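Local coordinates for protein R.Ecl18kI (PDB 2GB7) that binds double-stranded DNA at 5'-CCNGG-3' as a type II restriction endonuclease and cuts before the first C, flipping nucleotides in the process, at residues T230-K235 / V245-D250; S171-T176 / G200-Y205. The protein carries 1 engineered substitution. One frame throughout, in Å; residues are numbered along the deposited sequence.

Contact 1: T230-K235 / V245-D250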
# COMPACT_ATOMS: atom_id res chain seq x y z
N THR F 230 2.39 3.63 20.00
CA THR F 230 1.60 2.38 19.90
C THR F 230 1.05 2.03 21.27
O THR F 230 1.14 2.83 22.20
CB THR F 230 2.45 1.22 19.30
OG1 THR F 230 1.62 0.14 18.88
CG2 THR F 230 3.55 0.72 20.27
N THR F 231 0.41 0.89 21.39
CA THR F 231 -0.18 0.52 22.65
C THR F 231 0.88 0.20 23.67
O THR F 231 2.06 -0.02 23.35
CB THR F 231 -1.09 -0.71 22.51
OG1 THR F 231 -0.33 -1.81 21.99
CG2 THR F 231 -2.26 -0.40 21.61
N VAL F 232 0.45 0.18 24.95
CA VAL F 232 1.36 -0.19 26.01
C VAL F 232 1.83 -1.62 25.75
O VAL F 232 3.03 -1.90 25.83
CB VAL F 232 0.71 -0.11 27.43
CG1 VAL F 232 1.67 -0.69 28.50
CG2 VAL F 232 0.36 1.32 27.78
N GLU F 233 0.90 -2.49 25.43
CA GLU F 233 1.24 -3.88 25.24
C GLU F 233 2.32 -4.05 24.19
O GLU F 233 3.30 -4.75 24.40
CB GLU F 233 0.01 -4.69 24.86
CG GLU F 233 0.28 -6.19 24.83
N ASN F 234 2.15 -3.39 23.06
CA ASN F 234 3.12 -3.49 21.99
C ASN F 234 4.47 -2.91 22.38
O ASN F 234 5.50 -3.50 22.08
CB ASN F 234 2.59 -2.79 20.76
CG ASN F 234 3.32 -3.20 19.50
OD1 ASN F 234 3.84 -4.32 19.39
ND2 ASN F 234 3.37 -2.28 18.52
N LYS F 235 4.46 -1.76 23.05
CA LYS F 235 5.72 -1.18 23.49
C LYS F 235 6.46 -2.15 24.41
O LYS F 235 7.64 -2.40 24.21
CB LYS F 235 5.58 0.18 24.19
CG LYS F 235 6.98 0.85 24.18
CD LYS F 235 7.24 1.94 25.14
CE LYS F 235 8.74 2.13 25.21
NZ LYS F 235 9.16 3.53 25.32
N VAL F 245 10.18 5.00 21.09
CA VAL F 245 8.85 4.51 20.81
C VAL F 245 7.98 4.91 21.99
O VAL F 245 8.36 4.68 23.16
CB VAL F 245 8.86 2.96 20.62
CG1 VAL F 245 7.45 2.42 20.52
CG2 VAL F 245 9.69 2.56 19.35
N LEU F 246 6.85 5.55 21.70
CA LEU F 246 5.98 6.09 22.77
C LEU F 246 4.71 5.26 22.82
O LEU F 246 4.38 4.54 21.88
CB LEU F 246 5.58 7.54 22.47
CG LEU F 246 6.62 8.65 22.61
CD1 LEU F 246 5.95 10.01 22.35
CD2 LEU F 246 7.32 8.64 23.93
N THR F 247 4.00 5.36 23.94
CA THR F 247 2.68 4.75 24.06
C THR F 247 1.61 5.79 23.83
O THR F 247 1.88 6.98 23.94
CB THR F 247 2.47 4.19 25.47
OG1 THR F 247 2.55 5.27 26.41
CG2 THR F 247 3.50 3.13 25.76
N PHE F 248 0.37 5.37 23.54
CA PHE F 248 -0.74 6.32 23.48
C PHE F 248 -0.87 7.12 24.77
O PHE F 248 -1.27 8.26 24.75
CB PHE F 248 -2.04 5.61 23.17
CG PHE F 248 -2.07 5.09 21.77
CD1 PHE F 248 -2.18 5.96 20.71
CD2 PHE F 248 -1.91 3.73 21.51
CE1 PHE F 248 -2.20 5.45 19.37
CE2 PHE F 248 -1.91 3.24 20.22
CZ PHE F 248 -2.04 4.10 19.16
N GLU F 249 -0.52 6.49 25.88
CA GLU F 249 -0.54 7.20 27.16
C GLU F 249 0.38 8.43 27.19
O GLU F 249 0.00 9.50 27.68
CB GLU F 249 -0.21 6.21 28.26
CG GLU F 249 -1.38 5.31 28.66
CD GLU F 249 -1.76 4.21 27.65
OE1 GLU F 249 -1.03 3.98 26.65
OE2 GLU F 249 -2.80 3.55 27.90
N ASP F 250 1.60 8.25 26.66
CA ASP F 250 2.60 9.29 26.55
C ASP F 250 2.05 10.40 25.67
O ASP F 250 2.10 11.60 26.04
CB ASP F 250 3.88 8.73 25.91
CG ASP F 250 4.58 7.69 26.75
OD1 ASP F 250 4.48 7.72 28.01
OD2 ASP F 250 5.33 6.87 26.14
O HOH W 1 6.72 4.88 27.23

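Contact 2: S171-T176 / G200-Y205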
# COMPACT_ATOMS: atom_id res chain seq x y z
N SER F 171 -1.73 29.80 11.45
CA SER F 171 -1.14 31.02 12.01
C SER F 171 0.27 30.73 12.56
O SER F 171 1.23 31.41 12.21
CB SER F 171 -2.03 31.62 13.09
OG SER F 171 -1.50 32.87 13.52
N ASN F 172 0.37 29.75 13.45
CA ASN F 172 1.65 29.40 14.02
C ASN F 172 1.58 28.00 14.56
O ASN F 172 0.71 27.71 15.40
CB ASN F 172 2.03 30.34 15.17
CG ASN F 172 3.51 30.29 15.49
OD1 ASN F 172 4.13 29.24 15.49
ND2 ASN F 172 4.09 31.46 15.71
N LYS F 173 2.51 27.17 14.11
CA LYS F 173 2.55 25.75 14.51
C LYS F 173 3.12 25.54 15.90
O LYS F 173 3.06 24.47 16.44
CB LYS F 173 3.32 24.92 13.46
CG LYS F 173 4.79 25.37 13.32
CD LYS F 173 5.38 24.80 12.04
CE LYS F 173 6.71 25.51 11.75
NZ LYS F 173 7.35 24.91 10.57
N ARG F 174 3.65 26.59 16.51
CA ARG F 174 4.06 26.49 17.90
C ARG F 174 2.91 26.00 18.81
O ARG F 174 1.76 26.44 18.67
CB ARG F 174 4.59 27.84 18.36
CG ARG F 174 5.09 27.89 19.79
CD ARG F 174 5.93 29.15 20.00
NE ARG F 174 6.68 29.06 21.27
CZ ARG F 174 7.93 28.59 21.36
NH1 ARG F 174 8.58 28.17 20.29
NH2 ARG F 174 8.52 28.55 22.53
N ASN F 175 3.24 25.09 19.73
CA ASN F 175 2.29 24.54 20.70
C ASN F 175 1.15 23.76 20.08
O ASN F 175 0.11 23.60 20.71
CB ASN F 175 1.76 25.62 21.66
CG ASN F 175 2.85 26.15 22.58
OD1 ASN F 175 3.71 25.40 23.03
ND2 ASN F 175 2.82 27.46 22.88
N THR F 176 1.36 23.27 18.85
CA THR F 176 0.38 22.39 18.22
C THR F 176 0.84 20.92 18.26
O THR F 176 2.02 20.59 18.59
CB THR F 176 0.06 22.80 16.76
OG1 THR F 176 1.24 22.63 15.97
CG2 THR F 176 -0.43 24.28 16.66
N GLY F 200 7.27 21.25 6.28
CA GLY F 200 8.03 21.89 7.40
C GLY F 200 7.45 21.56 8.75
O GLY F 200 7.67 22.27 9.74
N ILE F 201 6.73 20.45 8.82
CA ILE F 201 6.19 20.00 10.10
C ILE F 201 7.32 19.85 11.11
O ILE F 201 8.39 19.34 10.80
CB ILE F 201 5.38 18.70 9.88
CG1 ILE F 201 4.05 19.10 9.28
CG2 ILE F 201 5.19 17.96 11.20
CD1 ILE F 201 3.33 17.93 8.64
N ARG F 202 7.11 20.38 12.32
CA ARG F 202 8.13 20.31 13.36
C ARG F 202 8.32 18.86 13.85
O ARG F 202 9.43 18.36 13.94
CB ARG F 202 7.71 21.18 14.54
CG ARG F 202 8.77 21.23 15.65
CD ARG F 202 8.28 22.03 16.87
NE ARG F 202 7.07 21.42 17.44
CZ ARG F 202 5.83 21.86 17.25
NH1 ARG F 202 5.59 22.96 16.54
NH2 ARG F 202 4.81 21.20 17.80
N GLU F 203 7.20 18.20 14.12
CA GLU F 203 7.21 16.83 14.58
C GLU F 203 5.84 16.26 14.31
O GLU F 203 4.84 16.98 14.31
CB GLU F 203 7.52 16.75 16.07
CG GLU F 203 6.54 17.52 16.92
CD GLU F 203 7.07 17.75 18.33
OE1 GLU F 203 7.36 16.72 19.01
OE2 GLU F 203 7.17 18.94 18.75
N MET F 204 5.78 14.97 14.05
CA MET F 204 4.49 14.30 13.85
C MET F 204 4.46 13.03 14.66
O MET F 204 5.44 12.27 14.73
CB MET F 204 4.21 13.99 12.36
CG MET F 204 2.69 13.86 11.97
SD MET F 204 2.42 13.35 10.30
CE MET F 204 3.62 14.34 9.41
N TYR F 205 3.31 12.78 15.25
CA TYR F 205 3.12 11.52 15.97
C TYR F 205 2.47 10.58 14.99
O TYR F 205 1.50 10.94 14.34
CB TYR F 205 2.19 11.74 17.15
CG TYR F 205 2.87 12.60 18.21
CD1 TYR F 205 3.41 12.01 19.34
CD2 TYR F 205 3.00 13.97 18.03
CE1 TYR F 205 4.05 12.77 20.31
CE2 TYR F 205 3.67 14.73 18.94
CZ TYR F 205 4.18 14.13 20.10
OH TYR F 205 4.81 14.90 21.05

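Contact 1: T230-K235 / V245-D250
T230 and T247 pair in parallel where strand 226-230 and strand 245-247 end together and each gives way to a helix, the first after the N-cap T231; they belong to the beta-alpha-beta unit of strand 226-230, helix 232-238 and strand 245-247, at the edge of the PD-(D/E)XK nuclease sheet. Both polar backbone atoms of T230 bond to the neighbouring strand end: its N donates to L246 O (2.9 Å), while its O accepts from F248 N and also meets T247 CA in a CA-H...O contact of 3.1 Å. Both following helices are capped by threonines. T231 OG1 sits between its own backbone N and carbonyl carbon (chi1 58°), where it accepts from N234 N. T247 OG1 takes the same position and accepts from D250 N; D250 OD2 answers by accepting from T247 N at 3.0 Å, reached from above the carboxylate plane, which completes a capping box. The methyl CG2 of T247, anti to the carbonyl carbon, lies 3.9 Å from K235 CB, with the two side chains crossing at about a right angle. F248 lays a ring face over T230 N, and its CE2 lies 3.9 Å from T231 CG2. V232 CG2 rests against E249 OE1, a carboxylate oxygen whose hydrogen bond is with S50 OG of helix 49-77. N234 ND2 donates almost straight to T230 OG1, in the plane of its own amide; that hydroxyl has a further partner in T208 O, and ND2 one in D210 O. K235 lies alongside V245, its CG 4.0 Å from V245 CG1, and the chain bends at chi4 (141°). There NZ meets V245 O at 2.6 Å, nearly along the C=O axis, and also binds N242 O; a water donates to D250 OD2 and reaches NZ only weakly, at 3.4 Å.

Contact 2: S171-T176 / G200-Y205
K173 and R202 lie side by side, running opposite ways, each long side chain carrying its charge to a backbone carbonyl of the other segment. Among the hydrogen bonds across the contact, K173 NZ donates to G200 O at 2.8 Å, its chain extended beyond CG. R202 NH1 gives K173 O a bond of 2.9 Å that lies near the guanidinium plane but arrives from above the carbonyl plane. R202 NH2 adds a weak bond to T176 O, 3.0 Å long with an angle of only 125° at the hydrogen. These three join the loop after helix 166-171 to the one leading into strand 204-207, on the protein surface. Other hydrogen bonds shape the first loop from within: K173 O is gripped twice more, by T176 N and by T176 OG1 (2.6 Å), and N172 OD1 accepts from R174 N. One salt bridge orients the arginine: E203 OE2 uses its anti lone pair to accept from R202 NE at 2.8 Å, in the guanidinium plane, and the bend at chi3 (61°) turns NE out of line with the extended chain before it. The first loop is an Asx turn at N172 overlapping a type II beta turn from K173 to T176.

Both contacts reach the same mixed sheet of the EcoRII C-terminal family region, contact 1 through its edge strand and contact 2 through the loops ahead of two of its strands; both segments of contact 2 precede those of contact 1 in the chain. Contact 1 joins the last two parallel strands, 226-230 and 245-247; contact 2 ties together the loops that enter strands 177-181 and 204-207. Their centres lie about 21 Å apart, yet they touch by packing: L246 CD1 of contact 1 comes within 3.9 Å of Y205 CE1 of contact 2. Neither reaches the bound DNA: the nearest atom of contact 1 is about 11 Å from it, that of contact 2 about 9 Å.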